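Local coordinates for protein heavy metal cation tricomponent efflux pump ZneA(CzcA-like) (Cupriavidus metallidurans, PDB 4K0J) that probably exports zinc ions from the cell as a Zn(II)/proton antiporter, the inner-membrane pump of a tripartite RND heavy-metal efflux system, at residues N175-F187 with L257-L271. Residues are numbered along the deposited sequence; the frame is centred on the assembly and turned at random.
Sequences NFGGLTTQFMLEF and LGRVVLGNPQRHGIL
Q182 and M184 meet G263 and V261 as hydrogen-bonded pairs of an antiparallel ladder, a worked example of how two segments of one chain that run together between subdomains are zipped at one end and held by side chains beyond it. M184 N gives a nearly straight bond to V261 O (2.9 Å, 166°), and V261 N returns one to M184 O; Q182 N reaches G263 O, whereas the bond from G263 N to Q182 O is weak. Where the ladder stops, Q182 carries on. Q182 CB lies 4.1 Å from G263 O. With CG placed between its own N and C (chi1 54°) and the chain extended beyond, CG follows the same carbonyl. Q182 CD comes to 3.4 Å from P265 CD. Q182 NE2 lies 3.6 Å from P265 CD. The amide crosses the proline ring at a slant; OE1 sits beside P265 N, which has no hydrogen to offer. M184, on the same face, ends with CE 3.6 Å from G263 CA, and E186 forms a salt bridge with R259, carboxylate and guanidinium planes almost perpendicular. On the opposite face L185 CD2 packs 3.7 Å from V260 CB. Toward the other end, L179 CD2 lies over one face of the R267 guanidinium, whose NH2 gives G178 O a weak hydrogen bond while NH1 forms a salt bridge with D278. Strand 259-263 edges a mixed sheet, with 182-187 between it and parallel strand 750-758, while helix 236-239 touches F183, V260 and L262. Strands 170-177 and 269-272 belong to separate sheets, and Q266 bonds to S216 and I217 of the second subunit.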
loop_
_atom_site.group_PDB
_atom_site.type_symbol
_atom_site.label_atom_id
_atom_site.label_comp_id
_atom_site.label_asym_id
_atom_site.label_seq_id
_atom_site.Cartn_x
_atom_site.Cartn_y
_atom_site.Cartn_z
ATOM N N ASN C 175 8.196 28.363 8.395
ATOM C CA ASN C 175 8.514 29.760 8.666
ATOM C C ASN C 175 8.773 30.014 10.144
ATOM O O ASN C 175 8.189 29.356 10.999
ATOM C CB ASN C 175 7.387 30.675 8.185
ATOM C CG ASN C 175 7.575 32.116 8.638
ATOM O OD1 ASN C 175 8.650 32.687 8.471
ATOM N ND2 ASN C 175 6.542 32.695 9.239
ATOM N N PHE C 176 9.649 30.971 10.437
ATOM C CA PHE C 176 9.861 31.430 11.807
ATOM C C PHE C 176 10.250 32.901 11.787
ATOM O O PHE C 176 11.255 33.281 11.195
ATOM C CB PHE C 176 10.944 30.593 12.489
ATOM C CG PHE C 176 11.000 30.750 13.991
ATOM C CD1 PHE C 176 11.052 29.633 14.806
ATOM C CD2 PHE C 176 11.046 31.999 14.586
ATOM C CE1 PHE C 176 11.116 29.758 16.183
ATOM C CE2 PHE C 176 11.111 32.132 15.957
ATOM C CZ PHE C 176 11.147 31.009 16.757
ATOM N N GLY C 177 9.453 33.726 12.453
ATOM C CA GLY C 177 9.749 35.141 12.559
ATOM C C GLY C 177 8.854 35.980 11.676
ATOM O O GLY C 177 7.888 35.488 11.101
ATOM N N GLY C 178 9.171 37.260 11.570
ATOM C CA GLY C 178 8.361 38.145 10.759
ATOM C C GLY C 178 7.005 38.416 11.382
ATOM O O GLY C 178 6.815 38.206 12.574
ATOM N N LEU C 179 6.056 38.885 10.578
ATOM C CA LEU C 179 4.771 39.318 11.106
ATOM C C LEU C 179 3.623 38.990 10.169
ATOM O O LEU C 179 3.530 39.552 9.078
ATOM C CB LEU C 179 4.782 40.829 11.331
ATOM C CG LEU C 179 5.908 41.439 12.161
ATOM C CD1 LEU C 179 6.084 42.896 11.785
ATOM C CD2 LEU C 179 5.621 41.291 13.649
ATOM N N THR C 180 2.742 38.091 10.596
ATOM C CA THR C 180 1.511 37.857 9.852
ATOM C C THR C 180 0.610 39.075 10.041
ATOM O O THR C 180 0.554 39.652 11.124
ATOM C CB THR C 180 0.793 36.583 10.313
ATOM O OG1 THR C 180 0.421 36.721 11.684
ATOM C CG2 THR C 180 1.703 35.379 10.185
ATOM N N THR C 181 -0.076 39.475 8.978
ATOM C CA THR C 181 -0.845 40.714 8.986
ATOM C C THR C 181 -2.338 40.437 9.084
ATOM O O THR C 181 -2.883 39.637 8.322
ATOM C CB THR C 181 -0.566 41.553 7.712
ATOM O OG1 THR C 181 0.828 41.878 7.638
ATOM C CG2 THR C 181 -1.384 42.838 7.714
ATOM N N GLN C 182 -3.004 41.102 10.020
ATOM C CA GLN C 182 -4.446 40.936 10.166
ATOM C C GLN C 182 -5.164 42.272 10.254
ATOM O O GLN C 182 -4.542 43.307 10.492
ATOM C CB GLN C 182 -4.783 40.051 11.370
ATOM C CG GLN C 182 -4.181 40.492 12.684
ATOM C CD GLN C 182 -4.350 39.444 13.762
ATOM O OE1 GLN C 182 -4.288 39.744 14.958
ATOM N NE2 GLN C 182 -4.564 38.199 13.342
ATOM N N PHE C 183 -6.474 42.232 10.033
ATOM C CA PHE C 183 -7.333 43.406 10.121
ATOM C C PHE C 183 -7.973 43.364 11.497
ATOM O O PHE C 183 -8.548 42.345 11.879
ATOM C CB PHE C 183 -8.442 43.347 9.060
ATOM C CG PHE C 183 -7.964 43.537 7.643
ATOM C CD1 PHE C 183 -8.464 44.572 6.868
ATOM C CD2 PHE C 183 -7.038 42.676 7.078
ATOM C CE1 PHE C 183 -8.044 44.753 5.562
ATOM C CE2 PHE C 183 -6.609 42.853 5.772
ATOM C CZ PHE C 183 -7.115 43.891 5.013
ATOM N N MET C 184 -7.879 44.452 12.253
ATOM C CA MET C 184 -8.457 44.439 13.591
ATOM C C MET C 184 -9.005 45.773 14.081
ATOM O O MET C 184 -8.367 46.819 13.946
ATOM C CB MET C 184 -7.468 43.861 14.608
ATOM C CG MET C 184 -6.178 44.640 14.758
ATOM S SD MET C 184 -5.045 43.821 15.895
ATOM C CE MET C 184 -3.809 45.094 16.125
ATOM N N LEU C 185 -10.207 45.711 14.642
ATOM C CA LEU C 185 -10.801 46.845 15.332
ATOM C C LEU C 185 -10.397 46.760 16.790
ATOM O O LEU C 185 -10.418 45.683 17.384
ATOM C CB LEU C 185 -12.326 46.813 15.207
ATOM C CG LEU C 185 -13.163 47.935 15.840
ATOM C CD1 LEU C 185 -13.509 47.651 17.297
ATOM C CD2 LEU C 185 -12.476 49.288 15.711
ATOM N N GLU C 186 -10.042 47.901 17.368
ATOM C CA GLU C 186 -9.619 47.942 18.761
ATOM C C GLU C 186 -10.709 48.515 19.670
ATOM O O GLU C 186 -10.747 49.719 19.936
ATOM C CB GLU C 186 -8.313 48.721 18.888
ATOM C CG GLU C 186 -7.201 48.149 18.021
ATOM C CD GLU C 186 -5.841 48.739 18.337
ATOM O OE1 GLU C 186 -5.778 49.899 18.800
ATOM O OE2 GLU C 186 -4.828 48.036 18.127
ATOM N N PHE C 187 -11.585 47.628 20.141
ATOM C CA PHE C 187 -12.736 47.992 20.969
ATOM C C PHE C 187 -12.402 48.772 22.238
ATOM O O PHE C 187 -11.347 48.589 22.852
ATOM C CB PHE C 187 -13.518 46.740 21.373
ATOM C CG PHE C 187 -14.533 46.301 20.368
ATOM C CD1 PHE C 187 -15.683 47.044 20.154
ATOM C CD2 PHE C 187 -14.353 45.135 19.646
ATOM C CE1 PHE C 187 -16.631 46.637 19.226
ATOM C CE2 PHE C 187 -15.296 44.722 18.719
ATOM C CZ PHE C 187 -16.435 45.474 18.509
ATOM N N LEU C 257 -16.754 53.861 16.308
ATOM C CA LEU C 257 -16.353 53.335 17.609
ATOM C C LEU C 257 -14.857 53.475 17.850
ATOM O O LEU C 257 -14.331 54.584 17.945
ATOM C CB LEU C 257 -16.751 51.863 17.746
ATOM C CG LEU C 257 -18.241 51.555 17.853
ATOM C CD1 LEU C 257 -18.446 50.093 18.208
ATOM C CD2 LEU C 257 -18.885 52.466 18.883
ATOM N N GLY C 258 -14.178 52.337 17.950
ATOM C CA GLY C 258 -12.758 52.320 18.230
ATOM C C GLY C 258 -11.907 52.405 16.981
ATOM O O GLY C 258 -12.408 52.636 15.883
ATOM N N ARG C 259 -10.607 52.203 17.156
ATOM C CA ARG C 259 -9.650 52.337 16.071
ATOM C C ARG C 259 -9.580 51.061 15.242
ATOM O O ARG C 259 -9.038 50.053 15.692
ATOM C CB ARG C 259 -8.270 52.670 16.643
ATOM C CG ARG C 259 -7.209 52.983 15.610
ATOM C CD ARG C 259 -5.969 53.582 16.264
ATOM N NE ARG C 259 -5.340 52.664 17.211
ATOM C CZ ARG C 259 -4.322 51.863 16.911
ATOM N NH1 ARG C 259 -3.810 51.865 15.688
ATOM N NH2 ARG C 259 -3.811 51.060 17.836
ATOM N N VAL C 260 -10.145 51.098 14.040
ATOM C CA VAL C 260 -10.018 49.976 13.112
ATOM C C VAL C 260 -8.770 50.132 12.248
ATOM O O VAL C 260 -8.679 51.038 11.417
ATOM C CB VAL C 260 -11.270 49.801 12.220
ATOM C CG1 VAL C 260 -11.773 51.148 11.717
ATOM C CG2 VAL C 260 -10.973 48.852 11.062
ATOM N N VAL C 261 -7.802 49.249 12.455
ATOM C CA VAL C 261 -6.526 49.359 11.765
ATOM C C VAL C 261 -5.982 48.006 11.343
ATOM O O VAL C 261 -6.520 46.956 11.707
ATOM C CB VAL C 261 -5.462 50.022 12.662
ATOM C CG1 VAL C 261 -5.681 51.522 12.737
ATOM C CG2 VAL C 261 -5.469 49.387 14.053
ATOM N N LEU C 262 -4.902 48.049 10.572
ATOM C CA LEU C 262 -4.095 46.871 10.307
ATOM C C LEU C 262 -3.391 46.477 11.604
ATOM O O LEU C 262 -3.298 47.268 12.542
ATOM C CB LEU C 262 -3.052 47.183 9.237
ATOM C CG LEU C 262 -3.030 46.336 7.969
ATOM C CD1 LEU C 262 -4.227 46.661 7.090
ATOM C CD2 LEU C 262 -1.719 46.552 7.221
ATOM N N GLY C 263 -2.890 45.252 11.656
ATOM C CA GLY C 263 -2.231 44.774 12.853
ATOM C C GLY C 263 -1.708 43.362 12.703
ATOM O O GLY C 263 -1.754 42.772 11.620
ATOM N N ASN C 264 -1.208 42.826 13.810
ATOM C CA ASN C 264 -0.637 41.493 13.836
ATOM C C ASN C 264 -1.003 40.795 15.135
ATOM O O ASN C 264 -1.096 41.436 16.178
ATOM C CB ASN C 264 0.880 41.587 13.714
ATOM C CG ASN C 264 1.496 42.427 14.808
ATOM O OD1 ASN C 264 1.552 43.655 14.708
ATOM N ND2 ASN C 264 1.960 41.772 15.865
ATOM N N PRO C 265 -1.208 39.473 15.078
ATOM C CA PRO C 265 -1.546 38.704 16.276
ATOM C C PRO C 265 -0.367 38.659 17.233
ATOM O O PRO C 265 0.755 38.959 16.822
ATOM C CB PRO C 265 -1.812 37.310 15.718
ATOM C CG PRO C 265 -0.971 37.233 14.522
ATOM C CD PRO C 265 -1.019 38.599 13.910
ATOM N N GLN C 266 -0.625 38.303 18.490
ATOM C CA GLN C 266 0.425 38.215 19.496
ATOM C C GLN C 266 1.530 37.324 18.968
ATOM O O GLN C 266 1.265 36.245 18.437
ATOM C CB GLN C 266 -0.126 37.674 20.814
ATOM C CG GLN C 266 0.866 37.725 21.967
ATOM C CD GLN C 266 0.220 38.146 23.273
ATOM O OE1 GLN C 266 -1.002 38.238 23.373
ATOM N NE2 GLN C 266 1.042 38.417 24.276
ATOM N N ARG C 267 2.766 37.790 19.106
ATOM C CA ARG C 267 3.888 37.220 18.364
ATOM C C ARG C 267 4.244 35.796 18.763
ATOM O O ARG C 267 4.395 35.484 19.947
ATOM C CB ARG C 267 5.117 38.127 18.448
ATOM C CG ARG C 267 4.853 39.562 18.025
ATOM C CD ARG C 267 6.151 40.302 17.770
ATOM N NE ARG C 267 6.859 39.770 16.610
ATOM C CZ ARG C 267 8.089 40.129 16.266
ATOM N NH1 ARG C 267 8.750 41.015 16.998
ATOM N NH2 ARG C 267 8.659 39.602 15.193
ATOM N N HIS C 268 4.365 34.943 17.749
ATOM C CA HIS C 268 4.737 33.544 17.912
ATOM C C HIS C 268 6.054 33.452 18.679
ATOM O O HIS C 268 6.075 33.264 19.895
ATOM C CB HIS C 268 4.904 32.888 16.536
ATOM C CG HIS C 268 3.900 33.334 15.516
ATOM N ND1 HIS C 268 2.764 32.611 15.222
ATOM C CD2 HIS C 268 3.872 34.422 14.708
ATOM C CE1 HIS C 268 2.074 33.239 14.286
ATOM N NE2 HIS C 268 2.724 34.341 13.957
ATOM N N GLY C 269 7.152 33.581 17.946
ATOM C CA GLY C 269 8.461 33.732 18.544
ATOM C C GLY C 269 9.205 34.840 17.828
ATOM O O GLY C 269 8.651 35.512 16.957
ATOM N N ILE C 270 10.459 35.042 18.205
ATOM C CA ILE C 270 11.322 35.974 17.499
ATOM C C ILE C 270 12.560 35.224 17.030
ATOM O O ILE C 270 13.059 34.325 17.715
ATOM C CB ILE C 270 11.721 37.159 18.396
ATOM C CG1 ILE C 270 10.474 37.811 18.993
ATOM C CG2 ILE C 270 12.514 38.189 17.614
ATOM C CD1 ILE C 270 10.773 38.949 19.944
ATOM N N LEU C 271 13.035 35.574 15.842
ATOM C CA LEU C 271 14.250 34.985 15.305
ATOM C C LEU C 271 15.292 36.070 15.181
ATOM O O LEU C 271 14.994 37.165 14.711
ATOM C CB LEU C 271 13.987 34.374 13.935
ATOM C CG LEU C 271 15.243 33.939 13.186
ATOM C CD1 LEU C 271 15.373 32.426 13.216
ATOM C CD2 LEU C 271 15.224 34.465 11.765
#